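Local coordinates for chemotaxis protein CheX (PDB 3HM4), which probably removes the phosphoryl group from the phosphorylated response regulator CheY during bacterial chemotaxis signalling, at residues F64-Q67 / C68-V72; I84-D87 / T88-A91; Y35-N39 / N40-G44. One frame throughout, in Å; residues are numbered along the deposited sequence.

Contact 1: residues F64-Q67 / C68-V72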
ATOM      1  N   PHE A  64      -1.872   0.269 -12.849  1.00  9.53           N
ATOM      2  CA  PHE A  64      -1.527   0.186 -14.263  1.00  9.75           C
ATOM      3  C   PHE A  64      -2.147  -1.042 -14.922  1.00 10.28           C
ATOM      4  O   PHE A  64      -2.182  -2.131 -14.322  1.00 11.39           O
ATOM      5  CB  PHE A  64      -0.004   0.024 -14.436  1.00 10.70           C
ATOM      6  CG  PHE A  64       0.827   1.206 -14.005  1.00 10.87           C
ATOM      7  CD1 PHE A  64       1.153   2.202 -14.918  1.00 12.72           C
ATOM      8  CD2 PHE A  64       1.262   1.326 -12.706  1.00 12.14           C
ATOM      9  CE1 PHE A  64       1.948   3.271 -14.542  1.00 15.36           C
ATOM     10  CE2 PHE A  64       2.057   2.366 -12.330  1.00 13.73           C
ATOM     11  CZ  PHE A  64       2.387   3.360 -13.232  1.00 14.15           C
ATOM     12  N   THR A  65      -2.564  -0.875 -16.169  1.00 10.35           N
ATOM     13  CA  THR A  65      -2.789  -2.010 -17.053  1.00 10.35           C
ATOM     14  C   THR A  65      -1.419  -2.686 -17.320  1.00 11.43           C
ATOM     15  O   THR A  65      -0.357  -2.041 -17.302  1.00 11.95           O
ATOM     16  CB  THR A  65      -3.444  -1.592 -18.373  1.00 10.58           C
ATOM     17  OG1 THR A  65      -2.562  -0.726 -19.126  1.00 11.59           O
ATOM     18  CG2 THR A  65      -4.823  -0.925 -18.170  1.00 11.48           C
ATOM     19  N   LYS A  66      -1.448  -3.958 -17.694  1.00 12.28           N
ATOM     20  CA  LYS A  66      -0.222  -4.707 -17.960  1.00 13.87           C
ATOM     21  C   LYS A  66       0.609  -4.023 -19.044  1.00 13.96           C
ATOM     22  O   LYS A  66       1.813  -3.852 -18.839  1.00 15.50           O
ATOM     23  CB  LYS A  66      -0.607  -6.117 -18.409  1.00 15.00           C
ATOM     24  CG  LYS A  66       0.555  -7.007 -18.736  1.00 19.81           C
ATOM     25  CD  LYS A  66       0.048  -8.380 -19.195  1.00 24.12           C
ATOM     26  CE  LYS A  66      -0.296  -9.212 -18.059  1.00 27.55           C
ATOM     27  NZ  LYS A  66       0.917  -9.628 -17.240  1.00 33.73           N
ATOM     28  N   GLN A  67      -0.011  -3.629 -20.149  1.00 14.58           N
ATOM     29  CA  GLN A  67       0.728  -2.999 -21.257  0.70 15.80           C
ATOM     30  C   GLN A  67       1.465  -1.738 -20.781  1.00 14.53           C
ATOM     31  O   GLN A  67       2.650  -1.496 -21.160  1.00 15.42           O
ATOM     32  CB  GLN A  67      -0.232  -2.582 -22.409  0.70 15.90           C
ATOM     33  CG  GLN A  67       0.466  -1.887 -23.607  0.70 17.35           C
ATOM     34  CD  GLN A  67      -0.468  -1.295 -24.647  0.70 18.32           C
ATOM     35  OE1 GLN A  67      -1.682  -1.200 -24.471  0.70 22.55           O
ATOM     36  NE2 GLN A  67       0.131  -0.812 -25.741  0.70 20.57           N
ATOM     37  N   CYS A  68       0.758  -0.927 -19.991  1.00 13.31           N
ATOM     38  CA  CYS A  68       1.355   0.326 -19.557  1.00 12.50           C
ATOM     39  C   CYS A  68       2.503   0.083 -18.606  1.00 12.23           C
ATOM     40  O   CYS A  68       3.551   0.710 -18.749  1.00 13.03           O
ATOM     41  CB  CYS A  68       0.270   1.212 -18.972  1.00 12.57           C
ATOM     42  SG  CYS A  68       0.841   2.894 -18.638  1.00 13.86           S
ATOM     43  N   ALA A  69       2.342  -0.813 -17.626  1.00 12.84           N
ATOM     44  CA  ALA A  69       3.423  -1.122 -16.685  1.00 12.94           C
ATOM     45  C   ALA A  69       4.646  -1.659 -17.422  1.00 13.27           C
ATOM     46  O   ALA A  69       5.782  -1.293 -17.119  1.00 14.20           O
ATOM     47  CB  ALA A  69       2.991  -2.114 -15.632  1.00 14.79           C
ATOM     48  N   ILE A  70       4.429  -2.519 -18.414  1.00 13.22           N
ATOM     49  CA  ILE A  70       5.569  -3.029 -19.223  1.00 14.42           C
ATOM     50  C   ILE A  70       6.266  -1.894 -19.975  1.00 14.69           C
ATOM     51  O   ILE A  70       7.510  -1.793 -19.960  1.00 15.66           O
ATOM     52  CB  ILE A  70       5.126  -4.142 -20.175  1.00 16.35           C
ATOM     53  CG1 ILE A  70       4.753  -5.404 -19.371  1.00 20.06           C
ATOM     54  CG2 ILE A  70       6.252  -4.474 -21.179  1.00 17.70           C
ATOM     55  CD1 ILE A  70       4.105  -6.530 -20.163  1.00 23.53           C
ATOM     56  N   ALA A  71       5.477  -1.000 -20.564  1.00 15.08           N
ATOM     57  CA  ALA A  71       6.060   0.146 -21.317  1.00 14.60           C
ATOM     58  C   ALA A  71       6.891   1.080 -20.413  1.00 15.95           C
ATOM     59  O   ALA A  71       7.947   1.587 -20.816  1.00 17.68           O
ATOM     60  CB  ALA A  71       4.987   0.931 -22.065  1.00 17.15           C
ATOM     61  N   VAL A  72       6.410   1.296 -19.188  1.00 14.77           N
ATOM     62  CA  VAL A  72       7.128   2.122 -18.220  1.00 15.28           C
ATOM     63  C   VAL A  72       8.466   1.475 -17.856  1.00 15.72           C
ATOM     64  O   VAL A  72       9.506   2.142 -17.885  1.00 17.02           O
ATOM     65  CB  VAL A  72       6.293   2.402 -16.963  1.00 13.88           C
ATOM     66  CG1 VAL A  72       7.107   3.021 -15.850  1.00 15.94           C
ATOM     67  CG2 VAL A  72       5.076   3.231 -17.337  1.00 15.25           C
TER

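Contact 2: residues I84-D87 / T88-A91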
ATOM      1  N   ILE A  84      11.520  -9.137 -15.058  1.00 23.10           N
ATOM      2  CA  ILE A  84      10.285  -8.376 -14.951  1.00 22.75           C
ATOM      3  C   ILE A  84       9.884  -8.069 -13.499  1.00 20.96           C
ATOM      4  O   ILE A  84       9.431  -6.970 -13.239  1.00 20.91           O
ATOM      5  CB  ILE A  84       9.102  -9.043 -15.729  1.00 23.38           C
ATOM      6  CG1 ILE A  84       7.925  -8.065 -15.868  1.00 24.42           C
ATOM      7  CG2 ILE A  84       8.634 -10.348 -15.040  1.00 26.22           C
ATOM      8  CD1 ILE A  84       8.247  -6.743 -16.567  1.00 27.02           C
ATOM      9  N   ILE A  85      10.037  -8.994 -12.562  1.00 20.01           N
ATOM     10  CA  ILE A  85       9.647  -8.744 -11.174  1.00 19.61           C
ATOM     11  C   ILE A  85      10.545  -7.659 -10.526  1.00 18.17           C
ATOM     12  O   ILE A  85      10.059  -6.643 -10.003  1.00 18.37           O
ATOM     13  CB  ILE A  85       9.627 -10.034 -10.324  1.00 21.69           C
ATOM     14  CG1 ILE A  85       8.696 -11.109 -10.921  1.00 28.94           C
ATOM     15  CG2 ILE A  85       9.241  -9.737  -8.879  1.00 22.89           C
ATOM     16  CD1 ILE A  85       7.306 -10.695 -11.212  1.00 33.77           C
ATOM     17  N   GLN A  86      11.858  -7.858 -10.580  1.00 18.26           N
ATOM     18  CA  GLN A  86      12.767  -6.902  -9.988  1.00 16.95           C
ATOM     19  C   GLN A  86      12.680  -5.525 -10.671  1.00 16.41           C
ATOM     20  O   GLN A  86      12.708  -4.485  -9.995  1.00 16.43           O
ATOM     21  CB  GLN A  86      14.218  -7.403 -10.051  1.00 18.22           C
ATOM     22  CG  GLN A  86      15.197  -6.512  -9.330  1.00 17.98           C
ATOM     23  CD  GLN A  86      15.021  -6.520  -7.831  1.00 21.40           C
ATOM     24  OE1 GLN A  86      14.892  -7.584  -7.238  1.00 27.92           O
ATOM     25  NE2 GLN A  86      15.024  -5.333  -7.204  1.00 25.36           N
ATOM     26  N   ASP A  87      12.609  -5.517 -11.999  1.00 16.72           N
ATOM     27  CA  ASP A  87      12.616  -4.265 -12.741  1.00 16.72           C
ATOM     28  C   ASP A  87      11.302  -3.499 -12.546  1.00 15.80           C
ATOM     29  O   ASP A  87      11.335  -2.266 -12.501  1.00 15.51           O
ATOM     30  CB  ASP A  87      12.955  -4.490 -14.220  1.00 16.49           C
ATOM     31  CG  ASP A  87      14.359  -5.030 -14.458  1.00 18.42           C
ATOM     32  OD1 ASP A  87      15.204  -4.964 -13.563  1.00 20.76           O
ATOM     33  OD2 ASP A  87      14.546  -5.542 -15.572  1.00 21.82           O
ATOM     34  N   THR A  88      10.196  -4.232 -12.443  1.00 14.22           N
ATOM     35  CA  THR A  88       8.898  -3.604 -12.131  1.00 13.78           C
ATOM     36  C   THR A  88       8.928  -2.965 -10.738  1.00 13.98           C
ATOM     37  O   THR A  88       8.547  -1.809 -10.581  1.00 13.96           O
ATOM     38  CB  THR A  88       7.705  -4.584 -12.285  1.00 13.61           C
ATOM     39  OG1 THR A  88       7.694  -4.988 -13.647  1.00 15.68           O
ATOM     40  CG2 THR A  88       6.375  -3.930 -11.933  1.00 14.97           C
ATOM     41  N   LYS A  89       9.407  -3.701  -9.748  1.00 14.32           N
ATOM     42  CA  LYS A  89       9.559  -3.177  -8.399  1.00 14.46           C
ATOM     43  C   LYS A  89      10.397  -1.902  -8.419  1.00 14.47           C
ATOM     44  O   LYS A  89       9.999  -0.869  -7.877  1.00 15.39           O
ATOM     45  CB  LYS A  89      10.214  -4.210  -7.505  1.00 15.72           C
ATOM     46  CG  LYS A  89      10.521  -3.746  -6.102  1.00 17.04           C
ATOM     47  CD  LYS A  89      11.201  -4.841  -5.269  1.00 20.34           C
ATOM     48  CE  LYS A  89      11.465  -4.331  -3.868  1.00 22.37           C
ATOM     49  NZ  LYS A  89      11.815  -5.440  -2.950  1.00 26.56           N
ATOM     50  N   ASP A  90      11.565  -1.980  -9.051  1.00 15.53           N
ATOM     51  CA  ASP A  90      12.478  -0.849  -9.063  1.00 14.88           C
ATOM     52  C   ASP A  90      11.959   0.378  -9.824  1.00 14.68           C
ATOM     53  O   ASP A  90      11.995   1.520  -9.322  1.00 14.81           O
ATOM     54  CB  ASP A  90      13.869  -1.232  -9.595  1.00 15.87           C
ATOM     55  CG  ASP A  90      14.637  -2.150  -8.657  1.00 20.44           C
ATOM     56  OD1 ASP A  90      14.358  -2.197  -7.432  1.00 22.02           O
ATOM     57  OD2 ASP A  90      15.540  -2.864  -9.167  1.00 21.91           O
ATOM     58  N   ALA A  91      11.445   0.145 -11.030  1.00 13.28           N
ATOM     59  CA  ALA A  91      10.996   1.245 -11.905  1.00 14.24           C
ATOM     60  C   ALA A  91       9.714   1.892 -11.381  1.00 12.45           C
ATOM     61  O   ALA A  91       9.625   3.113 -11.220  1.00 13.40           O
ATOM     62  CB  ALA A  91      10.773   0.745 -13.350  1.00 14.80           C
TER
HETATM   63  O   HOH W   1      14.591  -5.869  -4.211  1.00 31.93           O
HETATM   64  O   HOH W   2      16.194  -3.253 -11.709  1.00 26.65           O

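Contact 3: residues Y35-N39 / N40-G44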
ATOM      1  N   TYR A  35     -12.582  11.964 -10.829  1.00 12.55           N
ATOM      2  CA  TYR A  35     -13.895  11.549 -10.410  1.00 12.35           C
ATOM      3  C   TYR A  35     -13.834  10.953  -9.022  1.00 13.48           C
ATOM      4  O   TYR A  35     -12.779  10.460  -8.599  1.00 13.70           O
ATOM      5  CB  TYR A  35     -14.545  10.572 -11.411  1.00 13.04           C
ATOM      6  CG  TYR A  35     -13.861   9.239 -11.586  1.00 11.57           C
ATOM      7  CD1 TYR A  35     -12.812   9.081 -12.461  1.00 11.33           C
ATOM      8  CD2 TYR A  35     -14.254   8.126 -10.825  1.00 12.96           C
ATOM      9  CE1 TYR A  35     -12.201   7.815 -12.636  1.00 11.20           C
ATOM     10  CE2 TYR A  35     -13.647   6.869 -10.972  1.00 13.42           C
ATOM     11  CZ  TYR A  35     -12.601   6.732 -11.870  1.00 11.85           C
ATOM     12  OH  TYR A  35     -12.026   5.494 -11.994  1.00 12.75           O
ATOM     13  N   VAL A  36     -14.960  10.990  -8.316  1.00 13.86           N
ATOM     14  CA  VAL A  36     -15.096  10.317  -7.032  1.00 13.56           C
ATOM     15  C   VAL A  36     -15.353   8.845  -7.332  1.00 13.89           C
ATOM     16  O   VAL A  36     -16.323   8.507  -8.024  1.00 15.79           O
ATOM     17  CB  VAL A  36     -16.175  10.940  -6.145  1.00 14.54           C
ATOM     18  CG1 VAL A  36     -16.392  10.089  -4.884  1.00 18.16           C
ATOM     19  CG2 VAL A  36     -15.836  12.418  -5.779  1.00 17.93           C
ATOM     20  N   LYS A  37     -14.497   7.947  -6.832  1.00 14.25           N
ATOM     21  CA  LYS A  37     -14.665   6.537  -7.041  0.50 16.09           C
ATOM     22  C   LYS A  37     -15.965   6.048  -6.375  1.00 16.21           C
ATOM     23  O   LYS A  37     -16.210   6.372  -5.232  1.00 19.17           O
ATOM     24  CB  LYS A  37     -13.439   5.826  -6.450  0.50 17.66           C
ATOM     25  CG  LYS A  37     -13.240   4.467  -6.921  0.50 17.44           C
ATOM     26  CD  LYS A  37     -12.006   3.888  -6.284  0.50 17.61           C
ATOM     27  CE  LYS A  37     -11.824   2.520  -6.755  0.50 16.07           C
ATOM     28  NZ  LYS A  37     -11.269   2.463  -8.145  0.50 17.65           N
ATOM     29  N   LYS A  38     -16.764   5.291  -7.103  1.00 15.63           N
ATOM     30  CA  LYS A  38     -17.962   4.700  -6.548  1.00 16.92           C
ATOM     31  C   LYS A  38     -17.808   3.214  -6.339  1.00 17.97           C
ATOM     32  O   LYS A  38     -18.636   2.618  -5.672  1.00 24.07           O
ATOM     33  CB  LYS A  38     -19.177   5.035  -7.408  1.00 17.83           C
ATOM     34  CG  LYS A  38     -19.375   6.554  -7.580  1.00 19.98           C
ATOM     35  CD  LYS A  38     -19.488   7.332  -6.242  1.00 22.77           C
ATOM     36  CE  LYS A  38     -19.739   8.811  -6.419  1.00 25.47           C
ATOM     37  NZ  LYS A  38     -21.135   9.045  -6.915  1.00 34.17           N
ATOM     38  N   ASN A  39     -16.874   2.576  -7.017  1.00 15.29           N
ATOM     39  CA  ASN A  39     -16.498   1.181  -6.784  1.00 15.55           C
ATOM     40  C   ASN A  39     -15.518   1.100  -5.596  1.00 15.10           C
ATOM     41  O   ASN A  39     -14.801   2.070  -5.282  1.00 16.82           O
ATOM     42  CB  ASN A  39     -15.833   0.597  -8.058  1.00 16.66           C
ATOM     43  CG  ASN A  39     -16.843   0.349  -9.189  1.00 19.48           C
ATOM     44  OD1 ASN A  39     -17.649  -0.605  -9.116  1.00 23.58           O
ATOM     45  ND2 ASN A  39     -16.796   1.159 -10.233  1.00 20.41           N
ATOM     46  N   ASN A  40     -15.496  -0.061  -4.950  1.00 14.70           N
ATOM     47  CA  ASN A  40     -14.669  -0.302  -3.751  1.00 14.75           C
ATOM     48  C   ASN A  40     -13.259  -0.828  -4.071  1.00 13.70           C
ATOM     49  O   ASN A  40     -12.490  -1.084  -3.150  1.00 15.57           O
ATOM     50  CB  ASN A  40     -15.365  -1.201  -2.723  1.00 16.04           C
ATOM     51  CG  ASN A  40     -15.711  -2.573  -3.237  1.00 17.10           C
ATOM     52  OD1 ASN A  40     -15.312  -2.972  -4.346  1.00 18.00           O
ATOM     53  ND2 ASN A  40     -16.482  -3.325  -2.428  1.00 18.87           N
ATOM     54  N   VAL A  41     -12.947  -1.001  -5.361  1.00 13.88           N
ATOM     55  CA  VAL A  41     -11.664  -1.483  -5.792  1.00 11.61           C
ATOM     56  C   VAL A  41     -11.158  -0.761  -7.031  1.00 12.46           C
ATOM     57  O   VAL A  41     -11.906  -0.202  -7.816  1.00 13.21           O
ATOM     58  CB  VAL A  41     -11.718  -3.010  -6.199  1.00 14.04           C
ATOM     59  CG1 VAL A  41     -12.010  -3.911  -4.993  1.00 15.41           C
ATOM     60  CG2 VAL A  41     -12.746  -3.258  -7.333  1.00 15.82           C
ATOM     61  N   ALA A  42      -9.847  -0.740  -7.158  1.00 12.04           N
ATOM     62  CA  ALA A  42      -9.125  -0.503  -8.411  1.00 11.95           C
ATOM     63  C   ALA A  42      -8.615  -1.879  -8.831  1.00 12.14           C
ATOM     64  O   ALA A  42      -8.027  -2.556  -8.014  1.00 14.30           O
ATOM     65  CB  ALA A  42      -7.955   0.461  -8.226  1.00 12.40           C
ATOM     66  N   LYS A  43      -8.860  -2.294 -10.077  1.00 11.45           N
ATOM     67  CA  LYS A  43      -8.468  -3.588 -10.582  1.00 10.91           C
ATOM     68  C   LYS A  43      -7.422  -3.406 -11.656  1.00 12.10           C
ATOM     69  O   LYS A  43      -7.581  -2.672 -12.593  1.00 13.67           O
ATOM     70  CB  LYS A  43      -9.660  -4.346 -11.149  1.00 12.09           C
ATOM     71  CG  LYS A  43      -9.339  -5.803 -11.531  1.00 15.79           C
ATOM     72  CD  LYS A  43     -10.535  -6.483 -12.016  1.00 17.97           C
ATOM     73  CE  LYS A  43     -10.264  -7.947 -12.418  1.00 16.05           C
ATOM     74  NZ  LYS A  43     -10.060  -8.901 -11.287  1.00 15.79           N
ATOM     75  N   GLY A  44      -6.335  -4.123 -11.507  1.00 10.50           N
ATOM     76  CA  GLY A  44      -5.289  -4.031 -12.490  1.00 11.26           C
ATOM     77  C   GLY A  44      -4.163  -4.981 -12.274  1.00 10.56           C
ATOM     78  O   GLY A  44      -4.303  -5.932 -11.547  1.00 10.99           O
TER
HETATM   79  O   HOH W   3     -17.472  -1.828  -6.328  1.00 33.97           O

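Contact 1: residues F64-Q67 / C68-V72
Thr65 OG1 serves two groups at once. Across the contact it accepts a weak bond from Cys68 N at 3.4 Å, and it is also hydrogen-bonded to the backbone oxygen of Glu148, to which the hydroxyl must donate. The first of these makes Thr65 the N-cap of helix 66-77, entered directly from strand 58-64. Threonine suits the place because, with OG1 set between its own N and carbonyl carbon (chi1 64°), the short side chain curls over the first turn. Its carbonyl starts the regular i to i+4 series: Ala69 N gives Thr65 O a nearly straight bond of 3.0 Å.

Phe64, Cys68, Ala69 and Val72 are buried and meet through apolar contacts. Cys68 swings SG away from its own N (chi1 -171°), which leaves the sulfur 3.8 Å from Phe64 CD1. It lies near the ring plane, an edge-on sulfur-aromatic contact. Phe64 CB rests 3.9 Å from the small Ala69 CB, and one turn on, Val72 CG2 reaches Phe64 CE1 at 4.2 Å. Phe149 meets the same ring. Lys66 and Ile70 run side by side, and the lysine amine forms a salt bridge with Asp125.

The Thr65 hydroxyl thus offers Cys68 N a weak capping acceptor while donating to Glu148 O, and the sulfur, methyls and ring pack in a way consistent with exclusion of water.

Contact 2: residues I84-D87 / T88-A91
Thr88 and Gln86 both owe their contacts to torsions that fold the side chain along the helix. Thr88 holds OG1 beside its own N and opposite its carbonyl carbon (chi1 -61°), within reach of Ile84 O; Gln86 leaves its backbone with CG opposite N and then bends at chi2 (69°), carrying its amide over to Asp90. Both are i to i+4 pairs in the opening turns of helix 84-109, the long helix that follows helix 66-77.

Ile84 O takes two bonds from the same residue. Thr88 OG1 donates to it at 2.7 Å and Thr88 N at 3.0 Å, the two donors approaching from opposite faces of the carbonyl plane. A threonine hydroxyl that turns back in this way needs no other acceptor, which suits a buried position beside Val73 and Met123. Ile84 CD1 lies 3.5 Å from Thr88 OG1, the two side chains pointing the same way.

Gln86 NE2 meets the carboxylate of Asp90 unevenly. Its bond to Asp90 OD2, 3.2 Å long, is close to straight and lies in the amide plane, while that to OD1 is weak; amide and carboxylate planes are turned 51° apart. Glutamine can donate here and still accept: OE1 accepts from ND2 of Asn40 of the second subunit, and the bond to Asp90 probably helps hold the amide there.

Two waters bridge the polar side chains. One accepts from both Gln86 NE2 and Lys89 NZ, which also bonds to O of Asn40 of the second subunit. The other stands between two aspartates that are probably both negative, donating one hydrogen to Asp87 OD1 and one to Asp90 OD2, each at 2.7 Å.

Contact 3: residues Y35-N39 / N40-G44
Lys37 stretches across the loop toward Val41, whose own side chain leaves in the other direction. CG, CD and CE of Lys37 follow an extended path, and only the final torsion bends (chi4 77°), setting NZ 2.8 Å from Val41 O. The bond is weak: Lys37 CE lies almost as near to Val41 O, at 2.9 Å, and a second conformer of Lys37 exists. The stronger partner of the amine is the carboxylate of Glu152. A lysine suits this span because its long chain crosses the loop and ends in a donor. Ala42 CB comes 3.9 Å from Lys37 NZ.

The loop joins strand 30-36, at one border of the six-stranded antiparallel sheet, to strand 42-44, which pairs with strand 127-131 in a separate two-stranded sheet. Between them two asparagines diverge, their amides able both to donate and to accept. Asn39 keeps its amide beside its own N, where OD1 receives a hydrogen from a water at 3.0 Å; that water accepts from Asn40 N, also at 3.0 Å, and so links the Asn39 side chain to the next backbone N. The Asn40 side chain starts out away from residues 35-39, though its CB still touches Asn39, and its ND2 donates to OE1 of Gln86 of the second subunit. Val41 packs its branches on Thr128 and Ser130, and on Ile85 of the second subunit.

Overall arrangement
From the N terminus the three contacts come in series, neither enclosing nor crossing one another, and each is local: contact 3 spans a loop, while contacts 1 and 2 lie in the first turns of helices. Contact 3 comes first, where the chain leaves the border of the large sheet for the small one. Contact 1 opens on the last residue of strand 58-64 and carries the chain from the interior of that sheet into helix 66-77. Contact 2 follows at the start of helix 84-109, its centre about 12 Å from that of contact 1, with Asp87 and Thr88 resting on Val73. Contacts 2 and 3, about 25 Å apart between centres within one chain, both face the second subunit.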